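Side-chain contacts in farnesyl diphosphate synthase (Rhodobacter capsulatus, PDB 3M0G), which probably condenses farnesyl diphosphate with isopentenyl diphosphate, using magnesium, to make geranylgeranyl diphosphate for carotenoid and diterpene synthesis: residues B[6-9]-B[10-13]; B[45-48]-B[49-53]; B[177-180]-B[181-185]; B[252-255]-B[256-260]; B[277-280]-B[281-284]. All coordinates share one frame; numbering follows the deposited sequence.

Contact 1: B[6-9]-B[10-13]. Unlike the reference sequence in segment 10-13: Ala-13 (reference Gly).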
loop_
_atom_site.group_PDB
_atom_site.type_symbol
_atom_site.label_atom_id
_atom_site.label_comp_id
_atom_site.label_asym_id
_atom_site.label_seq_id
_atom_site.Cartn_x
_atom_site.Cartn_y
_atom_site.Cartn_z
ATOM N N ARG B 6 -21.201 3.098 22.421
ATOM C CA ARG B 6 -20.805 2.248 21.302
ATOM C C ARG B 6 -19.494 2.734 20.674
ATOM O O ARG B 6 -18.629 1.931 20.320
ATOM C CB ARG B 6 -21.926 2.178 20.254
ATOM C CG ARG B 6 -21.729 1.109 19.179
ATOM C CD ARG B 6 -21.708 -0.295 19.776
ATOM N NE ARG B 6 -21.015 -1.246 18.911
ATOM C CZ ARG B 6 -21.615 -2.117 18.104
ATOM N NH1 ARG B 6 -20.881 -2.932 17.360
ATOM N NH2 ARG B 6 -22.938 -2.169 18.018
ATOM N N LEU B 7 -19.354 4.051 20.564
ATOM C CA LEU B 7 -18.153 4.672 20.032
ATOM C C LEU B 7 -16.964 4.376 20.940
ATOM O O LEU B 7 -15.869 4.070 20.466
ATOM C CB LEU B 7 -18.371 6.183 19.908
ATOM C CG LEU B 7 -17.623 7.014 18.866
ATOM C CD1 LEU B 7 -17.252 6.218 17.609
ATOM C CD2 LEU B 7 -18.462 8.257 18.510
ATOM N N LYS B 8 -17.208 4.446 22.246
ATOM C CA LYS B 8 -16.193 4.190 23.264
ATOM C C LYS B 8 -15.769 2.718 23.285
ATOM O O LYS B 8 -14.579 2.421 23.431
ATOM C CB LYS B 8 -16.713 4.608 24.642
ATOM C CG LYS B 8 -15.754 5.463 25.463
ATOM C CD LYS B 8 -14.573 4.671 26.020
ATOM C CE LYS B 8 -13.589 5.593 26.734
ATOM N NZ LYS B 8 -12.276 4.930 26.960
ATOM N N GLU B 9 -16.742 1.811 23.135
ATOM C CA GLU B 9 -16.475 0.368 23.057
ATOM C C GLU B 9 -15.588 0.016 21.860
ATOM O O GLU B 9 -14.655 -0.786 21.989
ATOM C CB GLU B 9 -17.784 -0.439 23.007
ATOM C CG GLU B 9 -18.530 -0.514 24.335
ATOM C CD GLU B 9 -19.928 -1.133 24.222
ATOM O OE1 GLU B 9 -20.898 -0.494 24.705
ATOM O OE2 GLU B 9 -20.062 -2.248 23.660
ATOM N N VAL B 10 -15.879 0.629 20.707
ATOM C CA VAL B 10 -15.092 0.438 19.486
ATOM C C VAL B 10 -13.673 0.997 19.637
ATOM O O VAL B 10 -12.716 0.314 19.292
ATOM C CB VAL B 10 -15.802 1.018 18.220
ATOM C CG1 VAL B 10 -14.821 1.244 17.074
ATOM C CG2 VAL B 10 -16.935 0.094 17.762
ATOM N N GLN B 11 -13.541 2.216 20.162
ATOM C CA GLN B 11 -12.208 2.797 20.417
ATOM C C GLN B 11 -11.301 1.876 21.258
ATOM O O GLN B 11 -10.158 1.592 20.871
ATOM C CB GLN B 11 -12.325 4.173 21.080
ATOM C CG GLN B 11 -12.788 5.271 20.149
ATOM C CD GLN B 11 -13.453 6.440 20.860
ATOM O OE1 GLN B 11 -13.714 6.403 22.066
ATOM N NE2 GLN B 11 -13.739 7.480 20.110
ATOM N N ASP B 12 -11.834 1.395 22.380
ATOM C CA ASP B 12 -11.101 0.542 23.323
ATOM C C ASP B 12 -10.709 -0.798 22.709
ATOM O O ASP B 12 -9.628 -1.317 22.976
ATOM C CB ASP B 12 -11.958 0.239 24.558
ATOM C CG ASP B 12 -12.164 1.440 25.464
ATOM O OD1 ASP B 12 -11.401 2.424 25.411
ATOM O OD2 ASP B 12 -13.109 1.378 26.270
ATOM N N ALA B 13 -11.616 -1.365 21.919
ATOM C CA ALA B 13 -11.385 -2.653 21.296
ATOM C C ALA B 13 -10.334 -2.493 20.210
ATOM O O ALA B 13 -9.417 -3.307 20.116
ATOM C CB ALA B 13 -12.675 -3.207 20.729
#
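Residues 6-9 and 10-13 are successive turns of one alpha-helix, joined by four i to i+4 backbone hydrogen bonds, from Val-10 N to Arg-6 O (3.1 Å) through to Ala-13 N and Glu-9 O. The same four-residue spacing puts Asp-12 one turn beyond Lys-8, and the two form a salt bridge along the helix surface. Lys-8 NZ meets Asp-12 OD1 at 3.1 Å, on the syn lone pair of that oxygen. A bend at chi2 (-73°) leads the lysine chain forward along the helix to its partner, and its CD passes 3.6 Å from Asp-12 OD2, so methylene and carboxylate also touch. Four residues apart on the exposed surface, they are a textbook i to i+4 intrahelical ion pair.

Gln-11 takes the adjoining strip. Its CG stands beside its own backbone N, and the amide carbon CD comes to 3.4 Å from Leu-7 O. The amide nitrogen NE2 reaches Leu-7 CG at 4.1 Å, but its hydrogen bond goes to Lys-42 O. Val-10 lays CG2 3.6 Å from Arg-6 O, while the Arg-6 guanidinium extends onward to a salt bridge with Glu-51.

Leu-7 and Val-10 are the buried members of this stretch. Helix 3-23 rests them, together with Arg-6, on Phe-47 of helix 44-55, while Ala-13 touches Met-60 and Met-64 of helix 60-81.

Contact 2: B[45-48]-B[49-53]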
loop_
_atom_site.group_PDB
_atom_site.type_symbol
_atom_site.label_atom_id
_atom_site.label_comp_id
_atom_site.label_asym_id
_atom_site.label_seq_id
_atom_site.Cartn_x
_atom_site.Cartn_y
_atom_site.Cartn_z
ATOM N N ARG B 45 -13.837 5.462 11.247
ATOM C CA ARG B 45 -13.827 4.507 10.151
ATOM C C ARG B 45 -13.967 3.076 10.666
ATOM O O ARG B 45 -14.808 2.309 10.185
ATOM C CB ARG B 45 -12.580 4.727 9.307
ATOM C CG ARG B 45 -12.628 6.098 8.634
ATOM C CD ARG B 45 -11.260 6.547 8.111
ATOM N NE ARG B 45 -11.308 7.930 7.638
ATOM C CZ ARG B 45 -11.247 9.006 8.433
ATOM N NH1 ARG B 45 -11.149 8.879 9.751
ATOM N NH2 ARG B 45 -11.303 10.219 7.906
ATOM N N ALA B 46 -13.166 2.748 11.678
ATOM C CA ALA B 46 -13.243 1.464 12.355
ATOM C C ALA B 46 -14.667 1.255 12.878
ATOM O O ALA B 46 -15.203 0.148 12.832
ATOM C CB ALA B 46 -12.254 1.424 13.482
ATOM N N PHE B 47 -15.294 2.345 13.325
ATOM C CA PHE B 47 -16.646 2.282 13.844
ATOM C C PHE B 47 -17.632 1.939 12.724
ATOM O O PHE B 47 -18.445 1.050 12.868
ATOM C CB PHE B 47 -17.000 3.595 14.554
ATOM C CG PHE B 47 -18.380 3.632 15.120
ATOM C CD1 PHE B 47 -18.637 3.143 16.399
ATOM C CD2 PHE B 47 -19.422 4.186 14.387
ATOM C CE1 PHE B 47 -19.923 3.190 16.936
ATOM C CE2 PHE B 47 -20.715 4.243 14.918
ATOM C CZ PHE B 47 -20.963 3.745 16.189
ATOM N N LEU B 48 -17.514 2.612 11.588
ATOM C CA LEU B 48 -18.355 2.361 10.413
ATOM C C LEU B 48 -18.245 0.951 9.820
ATOM O O LEU B 48 -19.242 0.403 9.309
ATOM C CB LEU B 48 -18.038 3.384 9.314
ATOM C CG LEU B 48 -18.503 4.833 9.502
ATOM C CD1 LEU B 48 -17.957 5.639 8.328
ATOM C CD2 LEU B 48 -19.998 4.918 9.517
ATOM N N ALA B 49 -17.058 0.366 9.916
ATOM C CA ALA B 49 -16.816 -0.986 9.440
ATOM C C ALA B 49 -17.541 -1.950 10.352
ATOM O O ALA B 49 -18.306 -2.806 9.895
ATOM C CB ALA B 49 -15.313 -1.292 9.440
ATOM N N ILE B 50 -17.305 -1.793 11.651
ATOM C CA ILE B 50 -17.920 -2.679 12.652
ATOM C C ILE B 50 -19.441 -2.551 12.702
ATOM O O ILE B 50 -20.174 -3.540 12.976
ATOM C CB ILE B 50 -17.315 -2.421 14.060
ATOM C CG1 ILE B 50 -15.870 -2.943 14.106
ATOM C CG2 ILE B 50 -18.167 -3.100 15.155
ATOM C CD1 ILE B 50 -14.984 -2.361 15.229
ATOM N N GLU B 51 -19.913 -1.320 12.506
ATOM C CA GLU B 51 -21.324 -1.042 12.594
ATOM C C GLU B 51 -22.058 -1.545 11.367
ATOM O O GLU B 51 -23.169 -2.037 11.460
ATOM C CB GLU B 51 -21.570 0.444 12.819
ATOM C CG GLU B 51 -21.038 0.967 14.155
ATOM C CD GLU B 51 -21.434 0.123 15.347
ATOM O OE1 GLU B 51 -22.632 0.125 15.732
ATOM O OE2 GLU B 51 -20.538 -0.542 15.919
ATOM N N SER B 52 -21.413 -1.444 10.213
ATOM C CA SER B 52 -22.022 -1.902 8.975
ATOM C C SER B 52 -21.973 -3.419 8.888
ATOM O O SER B 52 -22.820 -4.018 8.232
ATOM C CB SER B 52 -21.346 -1.253 7.762
ATOM O OG SER B 52 -19.981 -1.618 7.668
ATOM N N ALA B 53 -20.997 -4.036 9.559
ATOM C CA ALA B 53 -20.946 -5.497 9.664
ATOM C C ALA B 53 -22.085 -5.978 10.549
ATOM O O ALA B 53 -22.802 -6.920 10.192
ATOM C CB ALA B 53 -19.602 -5.967 10.220
#
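One face of the Phe-47 ring is covered by the Glu-51 side chain, whose CG hangs 3.3 Å above the plane, over the centre of the ring. This is a CH-pi contact between residues four apart on one helix, and the carboxylate beyond it lies nearly flush, its plane 14° from that of the ring. Two torsions produce the overlap: Phe-47 carries CG anti to its backbone N (chi1 180°), while Glu-51 folds at chi2 (-49°) so that its acid group doubles back over the aromatic surface. CD comes to 3.7 Å from CZ of Phe-47. Glu-51 OE2 forms a salt bridge with Arg-6 NH1. An alanine in place of Phe-47 would strip the Glu-51 methylene of its aromatic floor and would probably leave the carboxylate less well directed toward that arginine.

Next along the chain, Ser-52 bends back onto the backbone. Its OG is 2.7 Å from Leu-48 O and 3.0 Å from Ala-49 O, while Gly-190 N donates to the same hydroxyl. Ser-52 N adds a hydrogen bond to Leu-48 O at 3.0 Å. Ile-50 places CD1 3.5 Å from Ala-46 O.

All of this is buried. Phe-47 meets helices 3-23 and 275-285, Leu-48 touches Tyr-204 and Leu-208 of helix 199-219, and Arg-45 leans on helix 60-81.

Contact 3: B[177-180]-B[181-185]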
loop_
_atom_site.group_PDB
_atom_site.type_symbol
_atom_site.label_atom_id
_atom_site.label_comp_id
_atom_site.label_asym_id
_atom_site.label_seq_id
_atom_site.Cartn_x
_atom_site.Cartn_y
_atom_site.Cartn_z
ATOM N N GLY B 177 -12.399 12.159 -3.163
ATOM C CA GLY B 177 -11.201 11.324 -3.032
ATOM C C GLY B 177 -10.518 11.398 -1.674
ATOM O O GLY B 177 -10.238 10.362 -1.074
ATOM N N LYS B 178 -10.314 12.615 -1.167
ATOM C CA LYS B 178 -9.395 12.871 -0.039
ATOM C C LYS B 178 -9.945 12.255 1.216
ATOM O O LYS B 178 -9.213 11.714 2.065
ATOM C CB LYS B 178 -9.228 14.366 0.205
ATOM C CG LYS B 178 -8.307 14.686 1.380
ATOM C CD LYS B 178 -7.981 16.161 1.502
ATOM C CE LYS B 178 -6.688 16.382 2.285
ATOM N NZ LYS B 178 -6.775 16.243 3.770
ATOM N N THR B 179 -11.248 12.353 1.328
ATOM C CA THR B 179 -11.913 11.963 2.549
ATOM C C THR B 179 -13.067 11.027 2.314
ATOM O O THR B 179 -13.328 10.129 3.151
ATOM C CB THR B 179 -12.341 13.251 3.272
ATOM O OG1 THR B 179 -11.212 13.753 4.004
ATOM C CG2 THR B 179 -13.510 13.033 4.209
ATOM N N GLY B 180 -13.765 11.248 1.201
ATOM C CA GLY B 180 -15.009 10.578 0.904
ATOM C C GLY B 180 -14.816 9.100 0.642
ATOM O O GLY B 180 -15.635 8.281 1.067
ATOM N N ALA B 181 -13.727 8.780 -0.055
ATOM C CA ALA B 181 -13.462 7.423 -0.531
ATOM C C ALA B 181 -13.242 6.434 0.613
ATOM O O ALA B 181 -13.850 5.341 0.614
ATOM C CB ALA B 181 -12.242 7.425 -1.540
ATOM N N LEU B 182 -12.418 6.823 1.598
ATOM C CA LEU B 182 -12.041 5.916 2.721
ATOM C C LEU B 182 -13.191 5.648 3.643
ATOM O O LEU B 182 -13.324 4.524 4.166
ATOM C CB LEU B 182 -10.880 6.476 3.565
ATOM C CG LEU B 182 -10.022 5.449 4.337
ATOM C CD1 LEU B 182 -9.498 4.322 3.430
ATOM C CD2 LEU B 182 -8.876 6.047 5.146
ATOM N N ILE B 183 -14.006 6.678 3.875
ATOM C CA ILE B 183 -15.240 6.496 4.672
ATOM C C ILE B 183 -16.216 5.536 3.990
ATOM O O ILE B 183 -16.943 4.776 4.681
ATOM C CB ILE B 183 -15.910 7.861 4.990
ATOM C CG1 ILE B 183 -15.199 8.532 6.175
ATOM C CG2 ILE B 183 -17.438 7.717 5.242
ATOM C CD1 ILE B 183 -15.028 10.076 6.021
ATOM N N SER B 184 -16.296 5.629 2.664
ATOM C CA SER B 184 -17.149 4.744 1.873
ATOM C C SER B 184 -16.646 3.301 1.923
ATOM O O SER B 184 -17.446 2.349 2.031
ATOM C CB SER B 184 -17.251 5.211 0.419
ATOM O OG SER B 184 -18.124 4.336 -0.305
ATOM N N PHE B 185 -15.322 3.131 1.859
ATOM C CA PHE B 185 -14.795 1.800 2.111
ATOM C C PHE B 185 -15.291 1.271 3.449
ATOM O O PHE B 185 -15.831 0.176 3.483
ATOM C CB PHE B 185 -13.279 1.709 2.087
ATOM C CG PHE B 185 -12.766 0.379 2.579
ATOM C CD1 PHE B 185 -12.780 -0.742 1.731
ATOM C CD2 PHE B 185 -12.313 0.224 3.888
ATOM C CE1 PHE B 185 -12.316 -2.002 2.173
ATOM C CE2 PHE B 185 -11.836 -1.021 4.328
ATOM C CZ PHE B 185 -11.841 -2.137 3.460
HETATM O O HOH W 1 -10.745 8.894 1.349
#
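Thr-179 and Ile-183 lie side by side and point the same way, one turn apart on helix 168-194. The touching branches are methyls: Thr-179 CG2 comes to 3.8 Å from Ile-183 CD1. Thr-179 holds that methyl anti to its backbone N, with the hydroxyl beside the N instead (chi1 -82°), so carbon rather than oxygen meets the isoleucine. Ile-183 turns its CD1 back along the helix, 3.3 Å from Thr-179 O.

The other side chains meet mainly backbone. Ala-181 sets CB 3.6 Å from Gly-177 O, and Ser-184 sets CB 3.5 Å from Gly-180 O. The serine hydroxyl, standing anti to its own N, is directed to Gln-188 NE2.

Behind these contacts is a widened helix. A pi-type turn runs through 177-180, where Thr-179 has an unusually extended phi of -129°, and a water fills part of the interrupted bonding. The water donates to Gly-177 O at 2.9 Å and accepts from Leu-182 N at 2.7 Å, bridging atoms five residues apart. Regular pairing is regained where Ser-184 N bonds Gly-180 O at 3.2 Å.

Around the turn, Thr-179 and Ile-183 both press on Phe-212 of helix 199-219, Ile-183 also meets Leu-48, and Leu-182 reaches helices 60-81 and 130-144.

The chemistry is thus divided: methyl groups pack on the side facing helix 199-219, while one water links the two peptides, which probably helps the helix continue through the irregular turn.

Contact 4: B[252-255]-B[256-260]. Unlike the reference sequence in segment 252-255: Ser-254 (reference Ala).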
loop_
_atom_site.group_PDB
_atom_site.type_symbol
_atom_site.label_atom_id
_atom_site.label_comp_id
_atom_site.label_asym_id
_atom_site.label_seq_id
_atom_site.Cartn_x
_atom_site.Cartn_y
_atom_site.Cartn_z
ATOM N N ALA B 252 -23.249 26.521 4.677
ATOM C CA ALA B 252 -22.499 25.276 4.915
ATOM C C ALA B 252 -23.241 24.407 5.905
ATOM O O ALA B 252 -23.359 23.190 5.696
ATOM C CB ALA B 252 -21.114 25.550 5.422
ATOM N N LYS B 253 -23.742 25.037 6.966
ATOM C CA LYS B 253 -24.480 24.340 8.030
ATOM C C LYS B 253 -25.737 23.683 7.485
ATOM O O LYS B 253 -26.073 22.547 7.838
ATOM C CB LYS B 253 -24.871 25.324 9.135
ATOM C CG LYS B 253 -23.716 25.777 10.019
ATOM C CD LYS B 253 -24.127 26.923 10.942
ATOM C CE LYS B 253 -23.001 27.218 11.933
ATOM N NZ LYS B 253 -23.383 28.218 12.975
ATOM N N SER B 254 -26.433 24.409 6.621
ATOM C CA SER B 254 -27.655 23.894 6.025
ATOM C C SER B 254 -27.353 22.729 5.081
ATOM O O SER B 254 -28.069 21.757 5.088
ATOM C CB SER B 254 -28.420 25.014 5.304
ATOM O OG SER B 254 -29.571 24.527 4.642
ATOM N N ARG B 255 -26.288 22.835 4.280
ATOM C CA ARG B 255 -25.880 21.753 3.375
ATOM C C ARG B 255 -25.522 20.482 4.159
ATOM O O ARG B 255 -25.954 19.384 3.811
ATOM C CB ARG B 255 -24.701 22.200 2.495
ATOM C CG ARG B 255 -24.322 21.241 1.342
ATOM C CD ARG B 255 -25.382 21.272 0.229
ATOM N NE ARG B 255 -25.064 20.358 -0.866
ATOM C CZ ARG B 255 -25.849 19.381 -1.307
ATOM N NH1 ARG B 255 -27.036 19.151 -0.745
ATOM N NH2 ARG B 255 -25.439 18.629 -2.321
ATOM N N ALA B 256 -24.750 20.655 5.230
ATOM C CA ALA B 256 -24.312 19.540 6.058
ATOM C C ALA B 256 -25.503 18.785 6.646
ATOM O O ALA B 256 -25.487 17.551 6.704
ATOM C CB ALA B 256 -23.371 20.035 7.162
ATOM N N ALA B 257 -26.543 19.510 7.043
ATOM C CA ALA B 257 -27.718 18.875 7.658
ATOM C C ALA B 257 -28.573 18.169 6.597
ATOM O O ALA B 257 -29.085 17.095 6.842
ATOM C CB ALA B 257 -28.544 19.900 8.429
ATOM N N ASP B 258 -28.699 18.775 5.415
ATOM C CA ASP B 258 -29.399 18.132 4.295
ATOM C C ASP B 258 -28.714 16.829 3.827
ATOM O O ASP B 258 -29.391 15.886 3.436
ATOM C CB ASP B 258 -29.549 19.099 3.119
ATOM C CG ASP B 258 -30.624 20.169 3.351
ATOM O OD1 ASP B 258 -31.183 20.274 4.476
ATOM O OD2 ASP B 258 -30.913 20.922 2.391
ATOM N N LEU B 259 -27.380 16.796 3.850
ATOM C CA LEU B 259 -26.630 15.591 3.451
ATOM C C LEU B 259 -26.749 14.474 4.488
ATOM O O LEU B 259 -26.811 13.306 4.136
ATOM C CB LEU B 259 -25.168 15.915 3.153
ATOM C CG LEU B 259 -24.866 16.720 1.894
ATOM C CD1 LEU B 259 -23.469 17.258 1.999
ATOM C CD2 LEU B 259 -25.059 15.893 0.603
ATOM N N VAL B 260 -26.805 14.842 5.764
ATOM C CA VAL B 260 -27.055 13.880 6.843
ATOM C C VAL B 260 -28.454 13.254 6.717
ATOM O O VAL B 260 -28.633 12.070 6.997
ATOM C CB VAL B 260 -26.820 14.512 8.233
ATOM C CG1 VAL B 260 -27.420 13.669 9.362
ATOM C CG2 VAL B 260 -25.320 14.723 8.457
#
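Arg-255 and Leu-259 make the main side-chain contact, one helical turn apart. A leucine methyl, CD2, sits 3.8 Å above one face of the Arg-255 guanidinium, displaced toward the rim of that flat group, and NH1 and NH2 are each 4.0 Å from that CD2. The other methyl, CD1, lies 4.1 Å from Arg-255 CG, so the leucine fork touches both the start and the end of the arginine. This is apolar cover for a charged group, with no hydrogen bond between the two side chains.

The torsions are consistent with this pose, though Arg-255 is exposed and also touches a crystal neighbour. Arg-255 starts with CG anti to its backbone N (chi1 -170°) and then bends at chi2 (72°), which carries the chain along the helix toward Leu-259. Leu-259 in turn keeps CG beside its own N, 3.5 Å from Arg-255 O, the same carbonyl that accepts the hydrogen bond of Leu-259 N at 3.0 Å. Asp-258, on the exposed surface, lays its carboxyl carbon CG 3.5 Å from Ser-254 O. Its OD2 remains 5.3 Å from Arg-255 NH1, so any attraction between the opposite charges is likely to be weak. Residue 254 is a serine where the reference sequence has alanine.

Further out, Leu-259 and Ala-252 rest on Ile-214 of helix 199-219, while Ala-256 and Val-260 meet helix 275-285. With its arginine, aspartate and lysine outward and Ala-252, Ala-256, Leu-259 and Val-260 inward, helix 249-265 is a plain example of an amphipathic helix on the outside of an all-helical isoprenoid synthase fold.

Contact 5: B[277-280]-B[281-284]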
loop_
_atom_site.group_PDB
_atom_site.type_symbol
_atom_site.label_atom_id
_atom_site.label_comp_id
_atom_site.label_asym_id
_atom_site.label_seq_id
_atom_site.Cartn_x
_atom_site.Cartn_y
_atom_site.Cartn_z
ATOM N N LEU B 277 -26.180 3.736 12.785
ATOM C CA LEU B 277 -25.556 4.475 11.672
ATOM C C LEU B 277 -26.192 5.837 11.377
ATOM O O LEU B 277 -25.495 6.769 10.964
ATOM C CB LEU B 277 -25.511 3.635 10.397
ATOM C CG LEU B 277 -24.516 2.473 10.320
ATOM C CD1 LEU B 277 -24.524 1.847 8.944
ATOM C CD2 LEU B 277 -23.131 2.936 10.665
ATOM N N ARG B 278 -27.509 5.940 11.532
ATOM C CA ARG B 278 -28.197 7.224 11.416
ATOM C C ARG B 278 -27.698 8.202 12.486
ATOM O O ARG B 278 -27.450 9.356 12.189
ATOM C CB ARG B 278 -29.729 7.052 11.458
ATOM C CG ARG B 278 -30.291 6.400 10.182
ATOM C CD ARG B 278 -31.802 6.115 10.235
ATOM N NE ARG B 278 -32.350 6.079 8.877
ATOM C CZ ARG B 278 -33.499 5.512 8.521
ATOM N NH1 ARG B 278 -34.262 4.903 9.421
ATOM N NH2 ARG B 278 -33.881 5.548 7.250
ATOM N N ALA B 279 -27.504 7.720 13.708
ATOM C CA ALA B 279 -26.989 8.569 14.801
ATOM C C ALA B 279 -25.549 9.029 14.543
ATOM O O ALA B 279 -25.193 10.182 14.827
ATOM C CB ALA B 279 -27.123 7.853 16.161
ATOM N N CYS B 280 -24.737 8.143 13.960
ATOM C CA CYS B 280 -23.363 8.489 13.633
ATOM C C CYS B 280 -23.296 9.638 12.623
ATOM O O CYS B 280 -22.460 10.528 12.757
ATOM C CB CYS B 280 -22.602 7.279 13.096
ATOM S SG CYS B 280 -20.871 7.639 12.735
ATOM N N ALA B 281 -24.172 9.613 11.619
ATOM C CA ALA B 281 -24.203 10.664 10.596
ATOM C C ALA B 281 -24.541 12.011 11.228
ATOM O O ALA B 281 -23.986 13.047 10.862
ATOM C CB ALA B 281 -25.202 10.322 9.502
ATOM N N ARG B 282 -25.462 11.984 12.178
ATOM C CA ARG B 282 -25.893 13.176 12.895
ATOM C C ARG B 282 -24.766 13.683 13.796
ATOM O O ARG B 282 -24.528 14.887 13.889
ATOM C CB ARG B 282 -27.141 12.858 13.737
ATOM C CG ARG B 282 -28.365 12.565 12.915
ATOM C CD ARG B 282 -29.623 12.748 13.717
ATOM N NE ARG B 282 -29.742 11.788 14.809
ATOM C CZ ARG B 282 -30.173 10.535 14.684
ATOM N NH1 ARG B 282 -30.508 10.055 13.488
ATOM N NH2 ARG B 282 -30.263 9.756 15.764
ATOM N N TYR B 283 -24.075 12.750 14.446
ATOM C CA TYR B 283 -22.903 13.062 15.264
ATOM C C TYR B 283 -21.799 13.770 14.459
ATOM O O TYR B 283 -21.170 14.702 14.965
ATOM C CB TYR B 283 -22.390 11.781 15.930
ATOM C CG TYR B 283 -20.913 11.725 16.289
ATOM C CD1 TYR B 283 -20.012 11.022 15.489
ATOM C CD2 TYR B 283 -20.429 12.332 17.446
ATOM C CE1 TYR B 283 -18.660 10.946 15.818
ATOM C CE2 TYR B 283 -19.077 12.265 17.789
ATOM C CZ TYR B 283 -18.200 11.569 16.971
ATOM O OH TYR B 283 -16.857 11.495 17.300
ATOM N N VAL B 284 -21.578 13.346 13.211
ATOM C CA VAL B 284 -20.526 13.966 12.390
ATOM C C VAL B 284 -20.690 15.489 12.315
ATOM O O VAL B 284 -19.698 16.212 12.289
ATOM C CB VAL B 284 -20.389 13.347 10.958
ATOM C CG1 VAL B 284 -21.514 13.796 10.034
ATOM C CG2 VAL B 284 -19.066 13.739 10.347
#
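Tyr-283 N donates to Ala-279 O at 2.8 Å, the shortest of the four i to i+4 hydrogen bonds that join residues 277-280 to 281-284; the next bond along runs from Val-284 N to Cys-280 O at 3.0 Å. Among the side chains, the strongest polar links lead away to another helix. Arg-282 NH1 forms a salt bridge with Glu-264, and Arg-278 NH2 bonds the backbone oxygen of that same residue.

To reach it, Arg-282 bends at chi3 (-65°) and folds back over the preceding turn. One face of its guanidinium rests on Ala-279 CA, 3.6 Å from the plane and toward the rim, while NH2 is 3.7 Å from Ala-279 CB. Replacing Arg-282 with a leucine would probably leave the Glu-264 carboxylate without its charged mate and uncover this part of Ala-279.

In the all-helical isoprenoid synthase fold this is the last helix of the model, lying against helices 249-265, 199-219 and 44-55.

On another side of it, the Tyr-283 ring presents an edge to Cys-280 O, which lies in the plane of the ring, 3.7 Å from CD1. Cys-280 SG makes a loose apolar contact with Tyr-283 CD1 at 4.4 Å. Packing continues outward through Leu-3, touched by both Cys-280 and Tyr-283, and through Leu-277, which reaches Leu-48 and Leu-201.

The five contacts follow one another along the chain, each a pair of successive turns within a single helix: 3-23, 44-55, 168-194, 249-265 and 275-285 in that order. Contact 3 is the most central, its middle about 6 Å from the centre of the chain, while contact 4 is the outermost at about 20 Å. Contact 2 joins three of the others, touching contact 1 (centres about 11 Å apart), contact 5 (12 Å) and contact 3 (14 Å). Contact 5 in turn meets contact 4 through Val-260 and contact 1 through Leu-7. The helices that hold these local contacts pack on one another, partly through the same side chains, forming the helical bundle of the synthase.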